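Local structure of 3-hydroxyacyl-thioester dehydratase X (Mycobacterium tuberculosis, 4OOB) at residues P18-V24 with I81-V87; A26-T31 with R163-V167; A152-P158 with L224-L230; T196-L201 with Y214-F218. The protein catalyses the reversible hydration of (2E)-enoyl-CoA to (3R)-3-hydroxyacyl-CoA, with a broad chain-length range and a preference for C8 to C12 substrates. Residues are numbered along the deposited sequence.

Interaction 1: P18-V24 with I81-V87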
loop_
_atom_site.group_PDB
_atom_site.type_symbol
_atom_site.label_atom_id
_atom_site.label_comp_id
_atom_site.label_asym_id
_atom_site.label_seq_id
_atom_site.Cartn_x
_atom_site.Cartn_y
_atom_site.Cartn_z
ATOM N N PRO A 18 -18.207 9.611 3.422
ATOM C CA PRO A 18 -17.815 10.858 2.758
ATOM C C PRO A 18 -16.303 10.948 2.608
ATOM O O PRO A 18 -15.561 10.287 3.312
ATOM C CB PRO A 18 -18.327 11.963 3.709
ATOM C CG PRO A 18 -18.450 11.313 5.047
ATOM C CD PRO A 18 -18.670 9.829 4.810
ATOM N N ILE A 19 -15.865 11.760 1.664
ATOM C CA ILE A 19 -14.450 11.997 1.472
ATOM C C ILE A 19 -14.164 13.422 1.908
ATOM O O ILE A 19 -14.781 14.358 1.419
ATOM C CB ILE A 19 -14.070 11.727 -0.002
ATOM C CG1 ILE A 19 -14.089 10.203 -0.241
ATOM C CG2 ILE A 19 -12.721 12.356 -0.366
ATOM C CD1 ILE A 19 -14.189 9.775 -1.692
ATOM N N ASP A 20 -13.246 13.563 2.856
ATOM C CA ASP A 20 -12.702 14.840 3.215
ATOM C C ASP A 20 -11.606 15.330 2.252
ATOM O O ASP A 20 -10.474 14.823 2.287
ATOM C CB ASP A 20 -12.127 14.801 4.607
ATOM C CG ASP A 20 -11.606 16.139 5.021
ATOM O OD1 ASP A 20 -11.905 17.121 4.302
ATOM O OD2 ASP A 20 -10.884 16.220 6.031
ATOM N N PRO A 21 -11.902 16.387 1.463
ATOM C CA PRO A 21 -10.925 16.875 0.515
ATOM C C PRO A 21 -9.581 17.286 1.126
ATOM O O PRO A 21 -8.554 17.219 0.420
ATOM C CB PRO A 21 -11.602 18.082 -0.121
ATOM C CG PRO A 21 -13.062 17.931 0.176
ATOM C CD PRO A 21 -13.130 17.192 1.469
ATOM N N ALA A 22 -9.589 17.722 2.393
ATOM C CA ALA A 22 -8.356 18.143 3.107
ATOM C C ALA A 22 -7.436 16.944 3.335
ATOM O O ALA A 22 -6.192 17.061 3.351
ATOM C CB ALA A 22 -8.692 18.782 4.452
ATOM N N ASN A 23 -8.059 15.803 3.587
ATOM C CA ASN A 23 -7.318 14.587 3.833
ATOM C C ASN A 23 -6.691 14.106 2.522
ATOM O O ASN A 23 -5.546 13.709 2.495
ATOM C CB ASN A 23 -8.247 13.538 4.401
ATOM C CG ASN A 23 -7.497 12.336 4.844
ATOM O OD1 ASN A 23 -7.589 11.266 4.252
ATOM N ND2 ASN A 23 -6.684 12.520 5.835
ATOM N N VAL A 24 -7.443 14.196 1.426
ATOM C CA VAL A 24 -6.901 13.906 0.110
ATOM C C VAL A 24 -5.687 14.825 -0.168
ATOM O O VAL A 24 -4.626 14.339 -0.551
ATOM C CB VAL A 24 -7.931 14.054 -1.044
ATOM C CG1 VAL A 24 -7.306 13.600 -2.376
ATOM C CG2 VAL A 24 -9.215 13.293 -0.754
ATOM N N ILE A 81 -12.517 8.076 -8.802
ATOM C CA ILE A 81 -13.408 8.513 -7.752
ATOM C C ILE A 81 -13.162 10.004 -7.507
ATOM O O ILE A 81 -12.021 10.444 -7.336
ATOM C CB ILE A 81 -13.144 7.716 -6.463
ATOM C CG1 ILE A 81 -13.527 6.247 -6.670
ATOM C CG2 ILE A 81 -13.931 8.298 -5.292
ATOM C CD1 ILE A 81 -12.991 5.349 -5.581
ATOM N N ALA A 82 -14.244 10.772 -7.534
ATOM C CA ALA A 82 -14.144 12.189 -7.341
ATOM C C ALA A 82 -13.963 12.477 -5.851
ATOM O O ALA A 82 -14.432 11.759 -4.980
ATOM C CB ALA A 82 -15.356 12.928 -7.922
ATOM N N VAL A 83 -13.192 13.509 -5.581
ATOM C CA VAL A 83 -13.082 14.066 -4.260
ATOM C C VAL A 83 -14.502 14.390 -3.717
ATOM O O VAL A 83 -14.764 14.285 -2.525
ATOM C CB VAL A 83 -12.160 15.283 -4.399
ATOM C CG1 VAL A 83 -12.295 16.258 -3.257
ATOM C CG2 VAL A 83 -10.734 14.797 -4.539
ATOM N N THR A 84 -15.427 14.734 -4.611
ATOM C CA THR A 84 -16.808 15.104 -4.235
ATOM C C THR A 84 -17.739 13.910 -4.059
ATOM O O THR A 84 -18.841 14.079 -3.584
ATOM C CB THR A 84 -17.443 16.050 -5.272
ATOM O OG1 THR A 84 -17.432 15.453 -6.578
ATOM C CG2 THR A 84 -16.672 17.343 -5.352
ATOM N N ASP A 85 -17.298 12.706 -4.435
ATOM C CA ASP A 85 -18.081 11.487 -4.202
ATOM C C ASP A 85 -18.158 11.103 -2.724
ATOM O O ASP A 85 -17.262 11.386 -1.938
ATOM C CB ASP A 85 -17.480 10.321 -4.961
ATOM C CG ASP A 85 -17.648 10.439 -6.437
ATOM O OD1 ASP A 85 -18.562 11.153 -6.889
ATOM O OD2 ASP A 85 -16.888 9.778 -7.163
ATOM N N ALA A 86 -19.267 10.483 -2.352
ATOM C CA ALA A 86 -19.347 9.693 -1.122
ATOM C C ALA A 86 -19.267 8.232 -1.610
ATOM O O ALA A 86 -19.627 7.975 -2.776
ATOM C CB ALA A 86 -20.659 9.975 -0.399
ATOM N N VAL A 87 -18.787 7.288 -0.785
ATOM C CA VAL A 87 -18.570 5.898 -1.280
ATOM C C VAL A 87 -19.190 4.774 -0.465
ATOM O O VAL A 87 -19.253 4.853 0.749
ATOM C CB VAL A 87 -17.062 5.560 -1.478
ATOM C CG1 VAL A 87 -16.453 6.408 -2.558
ATOM C CG2 VAL A 87 -16.271 5.655 -0.197
#
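Ile19 reaches across the gap with its CD1 and lies over the type I turn from Ala82 to Asp85 and the residues flanking it, Ile81 and Val87: CD1 comes within 3.9 Å of Ile81 CG2 and 4.1 Å of Val87 CG1. The same methyl is 3.5 Å from Asp85 O and 3.8 Å from Ala82 O, while Ile19 CG2 is 3.5 Å from Val83 O, so one side chain rests on two methyls and three carbonyls. No hydrogen bond joins the two segments, and the 334 Å² buried between them comes from van der Waals packing. The turn is closed by Asp85 N to Ala82 O (3.1 Å) and braced by Ala82 N to Asp85 OD2 (2.8 Å); Asp85 OD2 also meets Arg79 in a salt bridge. It leads into strand 86-99, which pairs antiparallel with strand 12-18 at the border of the hotdog sheet, and Val87 exchanges a backbone hydrogen bond with Leu17. Leu47 of helix 43-57 touches both Ile19 and Val87. Past Ile19 the chain turns into helix 21-31, whose N-cap is Asp20: its OD1 accepts from Ala22 N at 3.1 Å. This first turn of helix meets Val83, with Pro21 CB 3.7 Å from Val83 CG1 and Val24 CG1 4.2 Å from Val83 CG2.

Interaction 2: A26-T31 with R163-V167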
loop_
_atom_site.group_PDB
_atom_site.type_symbol
_atom_site.label_atom_id
_atom_site.label_comp_id
_atom_site.label_asym_id
_atom_site.label_seq_id
_atom_site.Cartn_x
_atom_site.Cartn_y
_atom_site.Cartn_z
ATOM N N ALA A 26 -3.803 16.426 1.869
ATOM C CA ALA A 26 -2.701 16.174 2.785
ATOM C C ALA A 26 -1.967 14.929 2.349
ATOM O O ALA A 26 -0.754 14.894 2.461
ATOM C CB ALA A 26 -3.199 16.030 4.221
ATOM N N TYR A 27 -2.726 13.927 1.885
ATOM C CA TYR A 27 -2.210 12.645 1.358
ATOM C C TYR A 27 -1.434 12.859 0.081
ATOM O O TYR A 27 -0.323 12.349 -0.081
ATOM C CB TYR A 27 -3.378 11.639 1.101
ATOM C CG TYR A 27 -3.016 10.302 0.408
ATOM C CD1 TYR A 27 -2.891 10.199 -0.994
ATOM C CD2 TYR A 27 -2.836 9.130 1.148
ATOM C CE1 TYR A 27 -2.602 8.979 -1.617
ATOM C CE2 TYR A 27 -2.553 7.918 0.541
ATOM C CZ TYR A 27 -2.418 7.838 -0.841
ATOM O OH TYR A 27 -2.132 6.612 -1.426
ATOM N N ALA A 28 -2.037 13.563 -0.867
ATOM C CA ALA A 28 -1.317 13.907 -2.068
ATOM C C ALA A 28 -0.008 14.625 -1.689
ATOM O O ALA A 28 1.048 14.266 -2.207
ATOM C CB ALA A 28 -2.185 14.757 -2.973
ATOM N N ALA A 29 -0.027 15.568 -0.737
ATOM C CA ALA A 29 1.219 16.292 -0.397
ATOM C C ALA A 29 2.295 15.371 0.170
ATOM O O ALA A 29 3.478 15.408 -0.236
ATOM C CB ALA A 29 0.943 17.423 0.595
ATOM N N VAL A 30 1.902 14.545 1.136
ATOM C CA VAL A 30 2.896 13.660 1.770
ATOM C C VAL A 30 3.455 12.594 0.797
ATOM O O VAL A 30 4.638 12.255 0.886
ATOM C CB VAL A 30 2.370 13.016 3.072
ATOM C CG1 VAL A 30 1.316 11.982 2.767
ATOM C CG2 VAL A 30 3.493 12.331 3.821
ATOM N N THR A 31 2.603 12.047 -0.088
ATOM C CA THR A 31 3.057 11.044 -1.062
ATOM C C THR A 31 3.744 11.636 -2.288
ATOM O O THR A 31 4.368 10.896 -3.057
ATOM C CB THR A 31 1.930 10.113 -1.505
ATOM O OG1 THR A 31 0.880 10.865 -2.141
ATOM C CG2 THR A 31 1.376 9.360 -0.290
ATOM N N ARG A 163 4.532 11.528 9.256
ATOM C CA ARG A 163 3.453 12.296 8.594
ATOM C C ARG A 163 2.485 11.407 7.807
ATOM O O ARG A 163 1.274 11.633 7.838
ATOM C CB ARG A 163 3.977 13.405 7.657
ATOM C CG ARG A 163 4.222 14.743 8.310
ATOM C CD ARG A 163 3.991 15.867 7.287
ATOM N NE ARG A 163 5.051 15.851 6.303
ATOM C CZ ARG A 163 4.949 16.161 5.004
ATOM N NH1 ARG A 163 3.806 16.519 4.421
ATOM N NH2 ARG A 163 6.046 16.097 4.268
ATOM N N TYR A 164 3.036 10.441 7.069
ATOM C CA TYR A 164 2.222 9.472 6.313
ATOM C C TYR A 164 1.258 8.698 7.239
ATOM O O TYR A 164 0.106 8.428 6.895
ATOM C CB TYR A 164 3.103 8.478 5.521
ATOM C CG TYR A 164 2.212 7.559 4.730
ATOM C CD1 TYR A 164 1.486 8.029 3.638
ATOM C CD2 TYR A 164 1.980 6.265 5.155
ATOM C CE1 TYR A 164 0.593 7.186 2.964
ATOM C CE2 TYR A 164 1.086 5.441 4.501
ATOM C CZ TYR A 164 0.402 5.871 3.408
ATOM O OH TYR A 164 -0.498 4.986 2.749
ATOM N N ALA A 165 1.715 8.361 8.445
ATOM C CA ALA A 165 0.848 7.629 9.380
ATOM C C ALA A 165 -0.420 8.401 9.680
ATOM O O ALA A 165 -1.522 7.832 9.622
ATOM C CB ALA A 165 1.596 7.323 10.665
ATOM N N ALA A 166 -0.261 9.678 10.028
ATOM C CA ALA A 166 -1.412 10.586 10.275
ATOM C C ALA A 166 -2.432 10.687 9.102
ATOM O O ALA A 166 -3.639 10.852 9.285
ATOM C CB ALA A 166 -0.891 11.986 10.627
ATOM N N VAL A 167 -1.935 10.539 7.896
ATOM C CA VAL A 167 -2.750 10.784 6.734
ATOM C C VAL A 167 -3.329 9.519 6.104
ATOM O O VAL A 167 -4.406 9.605 5.627
ATOM C CB VAL A 167 -1.936 11.638 5.740
ATOM C CG1 VAL A 167 -2.737 11.986 4.507
ATOM C CG2 VAL A 167 -1.479 12.908 6.431
HETATM O O HOH W 1 -0.778 4.891 0.132
#
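Two helical segments run nearly antiparallel here, their axes at 155° and 9.6 Å apart at closest approach, and the rotamers show how the gap is filled. Val30, in the p rotamer, spreads both methyls over the other helix: CG1 lies 4.1 Å from Tyr164 CD1 and 4.4 Å from Val167 CG1, and CG2 is 3.8 Å from Tyr164 N. Val167, in t, drives CG1 to 3.3 Å from Tyr27 CA and 3.5 Å from Tyr27 CB, a tight fit that also brings this methyl 4.1 Å from Ala26 CB. Arg163 (m, t, m for chi1 to chi3) reaches across to the other helix, so that one face of its guanidinium lies over Val30 CB. Both tyrosines take chi1 t, and their rings meet across the interface, Tyr27 CE2 4.0 Å from Tyr164 CE1; a water joins their hydroxyls, 2.7 Å from Tyr27 OH and 2.6 Å from Tyr164 OH. Thr31, in p, turns OG1 to Tyr27 O (2.8 Å) and presents CG2 to Tyr164 CE1 at 4.0 Å. Tyr27 OH is also hydrogen-bonded to Thr42. The contact packs helix 21-31, from the N-terminal part of this hotdog-fold chain, on helix 158-167 of the MaoC-like region. Helix 193-199 adjoins both, with Ala198 against Tyr27 and Thr31 and Met194 against Tyr164.

Interaction 3: A152-P158 with L224-L230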
loop_
_atom_site.group_PDB
_atom_site.type_symbol
_atom_site.label_atom_id
_atom_site.label_comp_id
_atom_site.label_asym_id
_atom_site.label_seq_id
_atom_site.Cartn_x
_atom_site.Cartn_y
_atom_site.Cartn_z
ATOM N N ALA A 152 14.364 8.000 -11.086
ATOM C CA ALA A 152 14.176 8.911 -9.977
ATOM C C ALA A 152 14.689 8.261 -8.722
ATOM O O ALA A 152 14.987 7.053 -8.686
ATOM C CB ALA A 152 12.723 9.275 -9.812
ATOM N N VAL A 153 14.870 9.095 -7.726
ATOM C CA VAL A 153 15.360 8.676 -6.431
ATOM C C VAL A 153 14.402 9.136 -5.354
ATOM O O VAL A 153 14.131 10.322 -5.202
ATOM C CB VAL A 153 16.729 9.275 -6.152
ATOM C CG1 VAL A 153 17.201 8.871 -4.762
ATOM C CG2 VAL A 153 17.723 8.855 -7.237
ATOM N N LEU A 154 13.875 8.173 -4.616
ATOM C CA LEU A 154 13.023 8.448 -3.450
ATOM C C LEU A 154 13.896 8.572 -2.224
ATOM O O LEU A 154 14.722 7.690 -2.006
ATOM C CB LEU A 154 12.043 7.280 -3.283
ATOM C CG LEU A 154 10.670 7.548 -3.861
ATOM C CD1 LEU A 154 10.699 8.234 -5.196
ATOM C CD2 LEU A 154 9.870 6.284 -3.959
ATOM N N ARG A 155 13.740 9.641 -1.446
ATOM C CA ARG A 155 14.396 9.764 -0.134
ATOM C C ARG A 155 13.343 9.847 0.959
ATOM O O ARG A 155 12.503 10.722 0.960
ATOM C CB ARG A 155 15.308 11.010 0.025
ATOM C CG ARG A 155 16.376 10.710 1.131
ATOM C CD ARG A 155 16.517 11.822 2.089
ATOM N NE ARG A 155 17.218 11.614 3.373
ATOM C CZ ARG A 155 18.085 10.650 3.735
ATOM N NH1 ARG A 155 18.478 9.639 2.972
ATOM N NH2 ARG A 155 18.585 10.702 4.951
ATOM N N ILE A 156 13.449 8.967 1.932
ATOM C CA ILE A 156 12.345 8.728 2.825
ATOM C C ILE A 156 12.877 8.766 4.238
ATOM O O ILE A 156 13.676 7.935 4.600
ATOM C CB ILE A 156 11.697 7.379 2.526
ATOM C CG1 ILE A 156 11.405 7.258 1.049
ATOM C CG2 ILE A 156 10.378 7.213 3.307
ATOM C CD1 ILE A 156 10.818 5.904 0.736
ATOM N N THR A 157 12.427 9.754 5.000
ATOM C CA THR A 157 12.851 9.984 6.373
ATOM C C THR A 157 11.833 9.411 7.392
ATOM O O THR A 157 10.629 9.262 7.091
ATOM C CB THR A 157 12.965 11.496 6.649
ATOM O OG1 THR A 157 11.663 12.087 6.546
ATOM C CG2 THR A 157 13.848 12.202 5.606
ATOM N N PRO A 158 12.304 9.107 8.608
ATOM C CA PRO A 158 11.370 8.842 9.690
ATOM C C PRO A 158 10.253 9.897 9.757
ATOM O O PRO A 158 9.078 9.555 9.930
ATOM C CB PRO A 158 12.274 8.894 10.945
ATOM C CG PRO A 158 13.573 8.325 10.420
ATOM C CD PRO A 158 13.704 8.985 9.059
ATOM N N LEU A 224 14.516 3.007 7.389
ATOM C CA LEU A 224 14.572 4.482 7.296
ATOM C C LEU A 224 15.787 4.983 8.111
ATOM O O LEU A 224 16.169 4.334 9.081
ATOM C CB LEU A 224 13.271 5.107 7.814
ATOM C CG LEU A 224 11.915 4.581 7.311
ATOM C CD1 LEU A 224 10.779 5.270 8.046
ATOM C CD2 LEU A 224 11.749 4.842 5.810
ATOM N N PRO A 225 16.413 6.100 7.692
ATOM C CA PRO A 225 16.175 6.824 6.419
ATOM C C PRO A 225 16.575 5.973 5.196
ATOM O O PRO A 225 17.512 5.195 5.257
ATOM C CB PRO A 225 17.128 8.035 6.519
ATOM C CG PRO A 225 18.204 7.587 7.497
ATOM C CD PRO A 225 17.440 6.778 8.507
ATOM N N ALA A 226 15.856 6.119 4.103
ATOM C CA ALA A 226 16.100 5.328 2.911
ATOM C C ALA A 226 16.355 6.257 1.734
ATOM O O ALA A 226 15.617 7.238 1.498
ATOM C CB ALA A 226 14.903 4.457 2.610
ATOM N N THR A 227 17.375 5.893 0.969
ATOM C CA THR A 227 17.563 6.479 -0.333
ATOM C C THR A 227 17.371 5.363 -1.327
ATOM O O THR A 227 18.130 4.408 -1.306
ATOM C CB THR A 227 18.958 7.062 -0.448
ATOM O OG1 THR A 227 19.070 8.109 0.518
ATOM C CG2 THR A 227 19.157 7.635 -1.767
ATOM N N ALA A 228 16.391 5.471 -2.220
ATOM C CA ALA A 228 16.054 4.331 -3.051
ATOM C C ALA A 228 15.822 4.718 -4.525
ATOM O O ALA A 228 15.115 5.699 -4.844
ATOM C CB ALA A 228 14.869 3.632 -2.472
ATOM N N GLY A 229 16.434 3.929 -5.412
ATOM C CA GLY A 229 16.454 4.222 -6.854
ATOM C C GLY A 229 15.205 3.634 -7.458
ATOM O O GLY A 229 14.879 2.468 -7.178
ATOM N N LEU A 230 14.490 4.442 -8.249
ATOM C CA LEU A 230 13.275 3.974 -8.927
ATOM C C LEU A 230 13.508 3.826 -10.448
ATOM O O LEU A 230 13.901 4.762 -11.128
ATOM C CB LEU A 230 12.073 4.902 -8.666
ATOM C CG LEU A 230 10.819 4.559 -9.506
ATOM C CD1 LEU A 230 10.171 3.290 -9.014
ATOM C CD2 LEU A 230 9.816 5.699 -9.493
#
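Leu154, Ile156, Ala226, Ala228 and Leu230 share one face of this two-strand pairing and form its apolar side, with Ile156 CB 4.3 Å from Ala226 CB and, beyond the strand, Ile156 CG2 3.7 Å from Leu224 CD2. Helix 193-199 covers this face through Phe195 and Thr196 on Ile156 and Ala199 on Leu154. Between the strands the register is regular and antiparallel: the hydrogen-bonded pairs Ala152-Leu230, Leu154-Ala228 and Ile156-Ala226 supply two backbone bonds each, the shortest from Leu230 N to Ala152 O (2.7 Å) and the longest from Ala152 N to Leu230 O (3.3 Å). Strand 152-156 is the outermost strand at this end of the hotdog sheet within the chain, and helix 158-167 follows it directly, with Thr157 as N-cap bonding to Lys160 N. Where the strands part, Pro158 CD packs 4.1 Å from Leu224 CB, next to the cis peptide before Pro225. The other face bears Val153, Arg155 and Thr227: Val153 CG1 is 3.8 Å from Thr227 CG2, and Arg155 NH1 gives Thr227 OG1 a weak hydrogen bond of 3.0 Å.

Interaction 4: T196-L201 with Y214-F218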
loop_
_atom_site.group_PDB
_atom_site.type_symbol
_atom_site.label_atom_id
_atom_site.label_comp_id
_atom_site.label_asym_id
_atom_site.label_seq_id
_atom_site.Cartn_x
_atom_site.Cartn_y
_atom_site.Cartn_z
ATOM N N THR A 196 5.196 3.813 -0.164
ATOM C CA THR A 196 6.085 3.622 -1.277
ATOM C C THR A 196 5.252 3.310 -2.533
ATOM O O THR A 196 5.560 3.806 -3.612
ATOM C CB THR A 196 7.152 2.583 -0.863
ATOM O OG1 THR A 196 8.471 3.094 -1.118
ATOM C CG2 THR A 196 7.016 1.355 -1.496
ATOM N N ALA A 197 4.145 2.570 -2.391
ATOM C CA ALA A 197 3.345 2.240 -3.571
ATOM C C ALA A 197 2.747 3.489 -4.149
ATOM O O ALA A 197 2.545 3.554 -5.355
ATOM C CB ALA A 197 2.254 1.261 -3.265
ATOM N N ALA A 198 2.436 4.462 -3.288
ATOM C CA ALA A 198 1.886 5.688 -3.761
ATOM C C ALA A 198 3.023 6.536 -4.327
ATOM O O ALA A 198 2.909 6.994 -5.456
ATOM C CB ALA A 198 1.174 6.429 -2.662
ATOM N N ALA A 199 4.116 6.708 -3.563
ATOM C CA ALA A 199 5.223 7.631 -3.956
ATOM C C ALA A 199 5.815 7.349 -5.363
ATOM O O ALA A 199 6.156 8.264 -6.093
ATOM C CB ALA A 199 6.305 7.586 -2.910
ATOM N N VAL A 200 5.874 6.075 -5.763
ATOM C CA VAL A 200 6.427 5.694 -7.102
ATOM C C VAL A 200 5.586 6.149 -8.314
ATOM O O VAL A 200 6.058 6.125 -9.454
ATOM C CB VAL A 200 6.697 4.179 -7.211
ATOM C CG1 VAL A 200 7.748 3.765 -6.198
ATOM C CG2 VAL A 200 5.425 3.370 -7.101
ATOM N N LEU A 201 4.347 6.609 -8.059
ATOM C CA LEU A 201 3.432 6.977 -9.127
ATOM C C LEU A 201 3.618 8.430 -9.553
ATOM O O LEU A 201 3.011 8.860 -10.482
ATOM C CB LEU A 201 1.974 6.706 -8.696
ATOM C CG LEU A 201 1.621 5.270 -8.265
ATOM C CD1 LEU A 201 0.144 5.105 -7.942
ATOM C CD2 LEU A 201 2.031 4.274 -9.369
ATOM N N TYR A 214 -3.199 -1.764 -10.921
ATOM C CA TYR A 214 -1.897 -1.536 -10.298
ATOM C C TYR A 214 -1.581 -2.694 -9.334
ATOM O O TYR A 214 -2.233 -2.855 -8.317
ATOM C CB TYR A 214 -1.941 -0.168 -9.587
ATOM C CG TYR A 214 -0.664 0.281 -8.865
ATOM C CD1 TYR A 214 0.610 0.012 -9.400
ATOM C CD2 TYR A 214 -0.734 0.976 -7.692
ATOM C CE1 TYR A 214 1.766 0.435 -8.760
ATOM C CE2 TYR A 214 0.417 1.403 -7.051
ATOM C CZ TYR A 214 1.669 1.131 -7.580
ATOM O OH TYR A 214 2.828 1.546 -6.923
ATOM N N SER A 215 -0.595 -3.505 -9.700
ATOM C CA SER A 215 -0.138 -4.678 -8.940
ATOM C C SER A 215 1.240 -4.478 -8.393
ATOM O O SER A 215 2.179 -4.221 -9.135
ATOM C CB SER A 215 -0.071 -5.904 -9.839
ATOM O OG SER A 215 -1.393 -6.243 -10.226
ATOM N N VAL A 216 1.342 -4.605 -7.083
ATOM C CA VAL A 216 2.550 -4.370 -6.373
ATOM C C VAL A 216 2.902 -5.618 -5.589
ATOM O O VAL A 216 2.086 -6.206 -4.881
ATOM C CB VAL A 216 2.397 -3.186 -5.382
ATOM C CG1 VAL A 216 3.668 -3.003 -4.569
ATOM C CG2 VAL A 216 2.100 -1.901 -6.136
ATOM N N ARG A 217 4.155 -5.971 -5.692
ATOM C CA ARG A 217 4.756 -7.023 -4.888
ATOM C C ARG A 217 5.801 -6.371 -3.962
ATOM O O ARG A 217 6.734 -5.728 -4.460
ATOM C CB ARG A 217 5.423 -8.009 -5.862
ATOM C CG ARG A 217 5.301 -9.476 -5.526
ATOM C CD ARG A 217 6.003 -9.830 -4.204
ATOM N NE ARG A 217 5.243 -10.868 -3.486
ATOM C CZ ARG A 217 5.405 -11.212 -2.210
ATOM N NH1 ARG A 217 6.320 -10.623 -1.450
ATOM N NH2 ARG A 217 4.625 -12.155 -1.701
ATOM N N PHE A 218 5.687 -6.538 -2.644
ATOM C CA PHE A 218 6.702 -5.975 -1.699
ATOM C C PHE A 218 7.775 -6.994 -1.256
ATOM O O PHE A 218 7.472 -8.131 -0.984
ATOM C CB PHE A 218 6.046 -5.406 -0.448
ATOM C CG PHE A 218 5.102 -4.267 -0.710
ATOM C CD1 PHE A 218 5.588 -3.006 -0.988
ATOM C CD2 PHE A 218 3.756 -4.456 -0.642
ATOM C CE1 PHE A 218 4.758 -1.946 -1.191
ATOM C CE2 PHE A 218 2.875 -3.413 -0.856
ATOM C CZ PHE A 218 3.376 -2.141 -1.108
#
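Residues 196-201 carry two backbone bonds of different spacing: Val200 N bonds to Thr196 O at 3.1 Å, a helical i to i-4 step, but Leu201 N bonds to Ala198 O at 3.0 Å, an i to i-3 step. Ala197 O, 4.5 Å from Leu201 N, is therefore available to another donor. Across from it, residues 214-218 run as an extended strand, and the closest CA pair, Ala197 and Val216, stands 7.2 Å apart, a separation bridged by side chains. In this hotdog fold, strand 212-218 belongs to the sheet that curls round helix 193-199, pairing with strands 69-77 and 251-259, and the contact lies close to the centre of the chain. Tyr214 OH donates to Ala197 O at 2.6 Å. Leu201 CD2 sits over one face of the Tyr214 ring, 4.0 Å from its centroid and 27° off the normal, a CH-pi contact. Small Ala197 lets the strand side chains approach, its CB lying 4.3 Å from Val216 CG2 and 4.2 Å from Phe218 CZ. At the far end, Thr196 CG2 meets the edge of the Phe218 ring, 4.0 Å from CE1.

Overall arrangement
Interactions 1 and 2 share helix 21-31 and touch where Asn23 ND2 lies 3.7 Å from Val167 O; their centres are 15 Å apart. Interaction 4 lies deeper: Ala198 CB is 3.5 Å from Tyr27 OH and 3.8 Å from Thr31 CG2 of interaction 2, and Val200 CG1 is 3.7 Å from Leu230 CD1 of interaction 3. Interactions 1 and 3 stand at distant parts of one sheet, centres 29 Å apart and nearest atoms about 17 Å. Strand 152-156 leads into helix 158-167 of interaction 2; the hydratase 2 motif runs from the end of that helix into the following loop, where related enzymes have their catalytic Asp and His, so interaction 2 probably borders the active site.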